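Local coordinates for surface protein R28 (Streptococcus pyogenes, PDB 6S5Z) that is a wall-anchored streptococcal surface protein implicated in infection, represented here by its N-terminal Rib domain, an immunoglobulin-like module that probably serves a structural role, at residues Val64-Pro67 and Asp68-Asp72; Tyr42-Asn46 and Gly47-Asp51; Asp28-Ala31 and Asn32-Glu35. All blocks are in the same frame, centred on the assembly; numbering follows the deposited sequence.

Contact 1. Residues Val64-Pro67 and Asp68-Asp72; sequences VHYP and DGTVD. With NA (sodium ion), chain C.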
# COMPACT_ATOMS: atom_id res chain seq x y z
N VAL A 64 -4.32 1.78 4.37
CA VAL A 64 -4.91 3.01 3.84
C VAL A 64 -5.78 3.61 4.95
O VAL A 64 -6.78 3.01 5.35
CB VAL A 64 -5.73 2.74 2.57
CG1 VAL A 64 -6.26 4.05 1.99
CG2 VAL A 64 -4.86 2.10 1.55
N HIS A 65 -5.38 4.78 5.46
CA HIS A 65 -6.07 5.42 6.58
C HIS A 65 -7.00 6.49 6.03
O HIS A 65 -6.53 7.50 5.52
CB HIS A 65 -5.06 6.03 7.56
CG HIS A 65 -4.29 5.03 8.36
ND1 HIS A 65 -4.57 4.76 9.68
CD2 HIS A 65 -3.27 4.20 8.01
CE1 HIS A 65 -3.75 3.82 10.12
NE2 HIS A 65 -2.95 3.47 9.13
N TYR A 66 -8.28 6.30 6.21
CA TYR A 66 -9.27 7.20 5.63
C TYR A 66 -9.58 8.33 6.60
O TYR A 66 -9.30 8.23 7.79
CB TYR A 66 -10.54 6.44 5.30
CG TYR A 66 -10.35 5.38 4.26
CD1 TYR A 66 -10.10 5.73 2.95
CD2 TYR A 66 -10.44 4.03 4.58
CE1 TYR A 66 -9.94 4.77 1.98
CE2 TYR A 66 -10.28 3.06 3.62
CZ TYR A 66 -10.03 3.44 2.33
OH TYR A 66 -9.87 2.48 1.36
N PRO A 67 -10.17 9.42 6.10
CA PRO A 67 -10.46 10.55 6.99
C PRO A 67 -11.42 10.24 8.13
O PRO A 67 -11.35 10.93 9.15
CB PRO A 67 -11.07 11.60 6.05
CG PRO A 67 -10.52 11.25 4.70
CD PRO A 67 -10.46 9.74 4.69
N ASP A 68 -12.27 9.23 8.02
CA ASP A 68 -13.19 8.96 9.12
C ASP A 68 -12.59 8.02 10.14
O ASP A 68 -13.28 7.60 11.07
CB ASP A 68 -14.52 8.39 8.60
CG ASP A 68 -14.41 6.97 8.08
OD1 ASP A 68 -13.29 6.44 7.96
OD2 ASP A 68 -15.46 6.37 7.78
N GLY A 69 -11.31 7.70 9.99
CA GLY A 69 -10.61 6.87 10.94
C GLY A 69 -10.64 5.40 10.64
O GLY A 69 -9.95 4.63 11.32
N THR A 70 -11.41 4.96 9.65
CA THR A 70 -11.33 3.56 9.32
C THR A 70 -10.13 3.33 8.40
O THR A 70 -9.57 4.26 7.82
CB THR A 70 -12.63 3.06 8.67
OG1 THR A 70 -12.87 3.78 7.47
CG2 THR A 70 -13.81 3.28 9.62
N VAL A 71 -9.75 2.06 8.28
CA VAL A 71 -8.49 1.66 7.66
C VAL A 71 -8.74 0.43 6.80
O VAL A 71 -9.39 -0.52 7.24
CB VAL A 71 -7.42 1.35 8.74
CG1 VAL A 71 -6.10 0.97 8.09
CG2 VAL A 71 -7.21 2.56 9.67
N ASP A 72 -8.17 0.43 5.61
CA ASP A 72 -8.15 -0.73 4.73
C ASP A 72 -6.74 -1.29 4.69
O ASP A 72 -5.77 -0.53 4.68
CB ASP A 72 -8.58 -0.36 3.30
CG ASP A 72 -10.04 -0.65 3.01
OD1 ASP A 72 -10.56 -1.66 3.54
OD2 ASP A 72 -10.66 0.09 2.20
NA NA C . -12.59 -1.12 1.14
O HOH W 1 -12.68 -3.11 3.00
O HOH W 2 -14.08 -1.98 -0.85
O HOH W 3 -10.92 -2.85 0.06
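At the end of the beta hairpin of strands 56-65 and 71-81, Tyr-66 and Asp-72 meet beside a sodium site. Tyr-66 OH donates to Asp-72 OD2 at 2.7 Å, reaching the anti lone pair of that oxygen, with the phenol ring and the carboxylate plane 81° apart; the carboxylate lies at the ring edge. The same Asp-72 OD2 binds the sodium ion at 2.5 Å, a second-shell bond consistent with the phenol orienting this metal ligand. Three waters and the carbonyl oxygens of Lys-6 and Tyr-9 complete the site, tying the hairpin to the region of helix 5-8, and one of these waters also donates to Asp-72 OD1. Val-64 and Asp-72 form an antiparallel hydrogen-bonded pair, with Val-64 N to Asp-72 O at 2.7 Å. On the other face of the sheet Val-71 CG1 sits over the His-65 ring in a CH-pi contact, 4.2 Å from the centroid. The type I turn from Tyr-66 to Gly-69 is braced by an Asx turn: CG of Asp-68 stands between backbone N and carbonyl carbon (chi1 72°), turning OD1 toward Thr-70. Asp-68 OD1 accepts Thr-70 N (2.9 Å) from above the carboxylate plane and Thr-70 OG1 (2.7 Å) on its syn lone pair.

Contact 2. Residues Tyr42-Asn46 and Gly47-Asp51; sequences YNWKN and GHKPD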
# COMPACT_ATOMS: atom_id res chain seq x y z
N TYR A 42 -1.09 6.79 3.78
CA TYR A 42 -0.65 5.44 3.43
C TYR A 42 0.61 5.12 4.22
O TYR A 42 1.53 5.95 4.28
CB TYR A 42 -0.38 5.32 1.93
CG TYR A 42 -1.56 5.71 1.06
CD1 TYR A 42 -1.86 7.05 0.78
CD2 TYR A 42 -2.40 4.73 0.54
CE1 TYR A 42 -2.96 7.39 -0.02
CE2 TYR A 42 -3.49 5.07 -0.25
CZ TYR A 42 -3.76 6.38 -0.53
OH TYR A 42 -4.86 6.67 -1.32
N ASN A 43 0.66 3.93 4.80
CA ASN A 43 1.87 3.50 5.50
C ASN A 43 1.96 1.99 5.40
O ASN A 43 0.96 1.31 5.16
CB ASN A 43 1.86 3.92 6.97
CG ASN A 43 0.73 3.30 7.75
OD1 ASN A 43 -0.36 3.86 7.81
ND2 ASN A 43 0.97 2.13 8.35
N TRP A 44 3.17 1.48 5.59
CA TRP A 44 3.35 0.04 5.64
C TRP A 44 2.84 -0.50 6.97
O TRP A 44 3.13 0.04 8.03
CB TRP A 44 4.82 -0.34 5.46
CG TRP A 44 5.35 -0.00 4.11
CD1 TRP A 44 6.23 0.99 3.79
CD2 TRP A 44 5.00 -0.65 2.88
NE1 TRP A 44 6.45 0.99 2.42
CE2 TRP A 44 5.71 -0.00 1.85
CE3 TRP A 44 4.15 -1.72 2.56
CZ2 TRP A 44 5.60 -0.39 0.51
CZ3 TRP A 44 4.05 -2.10 1.24
CH2 TRP A 44 4.76 -1.43 0.23
N LYS A 45 2.09 -1.60 6.90
CA LYS A 45 1.73 -2.31 8.12
C LYS A 45 2.99 -2.74 8.86
O LYS A 45 3.97 -3.17 8.24
CB LYS A 45 0.88 -3.54 7.80
CG LYS A 45 0.45 -4.34 9.02
CD LYS A 45 -0.55 -5.42 8.62
CE LYS A 45 -1.85 -4.79 8.23
NZ LYS A 45 -2.53 -4.22 9.39
N ASN A 46 2.97 -2.61 10.17
CA ASN A 46 4.08 -3.08 10.99
C ASN A 46 4.40 -4.53 10.65
O ASN A 46 3.51 -5.38 10.66
CB ASN A 46 3.72 -2.96 12.47
CG ASN A 46 3.68 -1.53 12.94
OD1 ASN A 46 4.21 -0.64 12.28
ND2 ASN A 46 3.01 -1.29 14.06
N GLY A 47 5.66 -4.80 10.35
CA GLY A 47 6.08 -6.15 10.04
C GLY A 47 5.83 -6.55 8.61
O GLY A 47 6.16 -7.69 8.24
N HIS A 48 5.26 -5.67 7.79
CA HIS A 48 4.87 -6.04 6.44
C HIS A 48 5.35 -5.02 5.41
O HIS A 48 4.73 -4.84 4.36
CB HIS A 48 3.36 -6.25 6.37
CG HIS A 48 2.91 -7.50 7.08
ND1 HIS A 48 2.96 -8.75 6.50
CD2 HIS A 48 2.45 -7.69 8.34
CE1 HIS A 48 2.53 -9.65 7.36
NE2 HIS A 48 2.22 -9.04 8.49
N LYS A 49 6.49 -4.36 5.70
CA LYS A 49 7.16 -3.59 4.65
C LYS A 49 8.08 -4.51 3.84
O LYS A 49 8.88 -5.25 4.43
CB LYS A 49 7.98 -2.45 5.23
CG LYS A 49 8.76 -1.68 4.17
CD LYS A 49 9.53 -0.53 4.76
CE LYS A 49 10.18 0.34 3.69
NZ LYS A 49 11.10 1.36 4.27
N PRO A 50 7.96 -4.51 2.52
CA PRO A 50 8.83 -5.38 1.71
C PRO A 50 10.29 -4.99 1.91
O PRO A 50 10.65 -3.82 1.89
CB PRO A 50 8.35 -5.12 0.28
CG PRO A 50 6.89 -4.67 0.44
CD PRO A 50 6.91 -3.84 1.72
N ASP A 51 11.14 -6.00 2.10
CA ASP A 51 12.56 -5.80 2.36
C ASP A 51 13.31 -5.78 1.03
O ASP A 51 13.48 -6.81 0.39
CB ASP A 51 13.07 -6.90 3.30
CG ASP A 51 14.54 -6.74 3.67
OD1 ASP A 51 15.20 -5.77 3.24
OD2 ASP A 51 15.02 -7.60 4.43
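Trp-44 and His-48 carry the contact, one on each side chain cluster of the turn. Trp-44 presents one face of its indole to the returning chain, and Lys-49 and Pro-50 share that face between them. Lys-49 CG lies over the five-membered ring of Trp-44, 3.8 Å from its centroid, while Pro-50 CD rests on the six-membered ring at 3.5 Å from the centroid; both are CH-pi contacts, 14° or less off the ring normal. With its CG anti to the backbone N, Lys-49 lays its aliphatic part across the pyrrole side. Trp-44 NE1 donates to Leu-24 O, which holds the indole from another loop. His-48 lies alongside Lys-45 and points the same way, CB beside CB, its CD2 3.8 Å from Lys-45 CD. The same His-48 CD2 approaches Asn-46 O obliquely at 3.4 Å, bringing the imidazole against the backbone of the turn. Lys-45 NZ turns elsewhere, to salt bridges with Glu-63 and Asp-73. In the backbone, His-48 N donates to Lys-45 O at 2.8 Å, from above the carbonyl plane, and Gly-47 takes the positive phi (83°) of the third position. That bond closes a type II beta turn, by which the chain reverses as it leaves the edge strand 41-44.

Contact 3. Residues Asp28-Ala31 and Asn32-Glu35; sequences DSIA and NTDE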
# COMPACT_ATOMS: atom_id res chain seq x y z
N ASP A 28 2.93 4.43 -2.99
CA ASP A 28 3.32 4.11 -4.35
C ASP A 28 2.94 2.69 -4.75
O ASP A 28 3.03 2.35 -5.94
CB ASP A 28 4.82 4.31 -4.54
CG ASP A 28 5.22 5.76 -4.61
OD1 ASP A 28 4.37 6.61 -5.00
OD2 ASP A 28 6.38 6.07 -4.31
N SER A 29 2.53 1.87 -3.79
CA SER A 29 2.07 0.51 -4.04
C SER A 29 0.55 0.42 -4.16
O SER A 29 0.02 -0.70 -4.23
CB SER A 29 2.57 -0.43 -2.94
OG SER A 29 3.95 -0.73 -3.14
N ILE A 30 -0.15 1.54 -4.21
CA ILE A 30 -1.59 1.55 -4.40
C ILE A 30 -1.89 2.10 -5.79
O ILE A 30 -1.44 3.20 -6.13
CB ILE A 30 -2.32 2.37 -3.32
CG1 ILE A 30 -2.06 1.79 -1.93
CG2 ILE A 30 -3.81 2.48 -3.63
CD1 ILE A 30 -2.54 0.38 -1.75
N ALA A 31 -2.66 1.35 -6.57
CA ALA A 31 -2.82 1.66 -7.99
C ALA A 31 -3.77 2.83 -8.22
O ALA A 31 -3.64 3.54 -9.22
CB ALA A 31 -3.33 0.43 -8.76
N ASN A 32 -4.73 3.05 -7.32
CA ASN A 32 -5.83 3.94 -7.64
C ASN A 32 -6.05 4.96 -6.53
O ASN A 32 -7.18 5.18 -6.08
CB ASN A 32 -7.08 3.11 -7.91
CG ASN A 32 -7.54 2.36 -6.68
OD1 ASN A 32 -6.73 2.05 -5.80
ND2 ASN A 32 -8.85 2.06 -6.60
N THR A 33 -4.96 5.63 -6.07
CA THR A 33 -5.11 6.66 -5.05
C THR A 33 -5.96 7.83 -5.54
O THR A 33 -6.38 8.66 -4.73
CB THR A 33 -3.75 7.22 -4.58
OG1 THR A 33 -3.03 7.77 -5.69
CG2 THR A 33 -2.90 6.14 -3.93
N ASP A 34 -6.16 7.94 -6.85
CA ASP A 34 -7.09 8.93 -7.39
C ASP A 34 -8.55 8.56 -7.14
O ASP A 34 -9.43 9.42 -7.30
CB ASP A 34 -6.87 9.12 -8.89
CG ASP A 34 -7.05 7.82 -9.67
OD1 ASP A 34 -6.59 6.77 -9.19
OD2 ASP A 34 -7.66 7.86 -10.76
N GLU A 35 -8.83 7.31 -6.78
CA GLU A 35 -10.17 6.86 -6.47
C GLU A 35 -10.45 6.78 -4.97
O GLU A 35 -11.48 6.23 -4.56
CB GLU A 35 -10.42 5.51 -7.14
CG GLU A 35 -10.27 5.60 -8.64
CD GLU A 35 -10.41 4.27 -9.32
OE1 GLU A 35 -10.57 3.26 -8.61
OE2 GLU A 35 -10.33 4.25 -10.57
O HOH W 4 -2.62 5.71 -7.64
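Water 4 is gripped by both halves of this bend: Thr-33 N donates to it at 2.8 Å, and it lies 3.2 Å from Ile-30 O, to which it can donate. A second bond, to Ala-31 O, is weak, and the water has more acceptors near it than protons, so neither donation is certain. Ile-30 CG2 meets Thr-33 CG2 at 3.8 Å, methyl against methyl, with the two side chains set obliquely. The same Ile-30 CG2 also lies 3.7 Å from Asn-32 OD1. The amide of Asn-32 is held at both ends: OD1 accepts from Glu-12 N, whereas ND2 donates to Ser-10 O and to Glu-35 OE1. Asn-32 ND2 to Glu-35 OE1 is 2.9 Å and nearly straight (167°); the bond lies close to the amide plane of Asn-32 but reaches OE1 from above the carboxylate plane. Glu-35 N also returns to Asn-32 O at 2.8 Å. Tyr-42 of strand 41-44 packs on both Ile-30 and Thr-33. Across the bend the contact thus joins methyl packing to a water bridge, while the partners of the buried Asn-32 amide would be expected to fix its rotation.

Overall arrangement
Along the chain the contacts come in series, contact 3 first, then contact 2, then contact 1, all within the single Rib domain. Contacts 1 and 2 share the mixed sheet, in which strands 56-65 and 41-44 are neighbours; their centres are about 16 Å apart, yet they meet where Val-64 CG1 packs on Tyr-42. Contact 3 lies in the loop between strands 16-19 and 41-44, on the opposite side of the chain's centre from contact 2, and touches it through Tyr-42 and Trp-44. Its centre is about 14 Å from that of contact 1, without direct touch. Strand 41-44 therefore links all three, illustrating how a small immunoglobulin-like domain knits turns and loops onto one sheet.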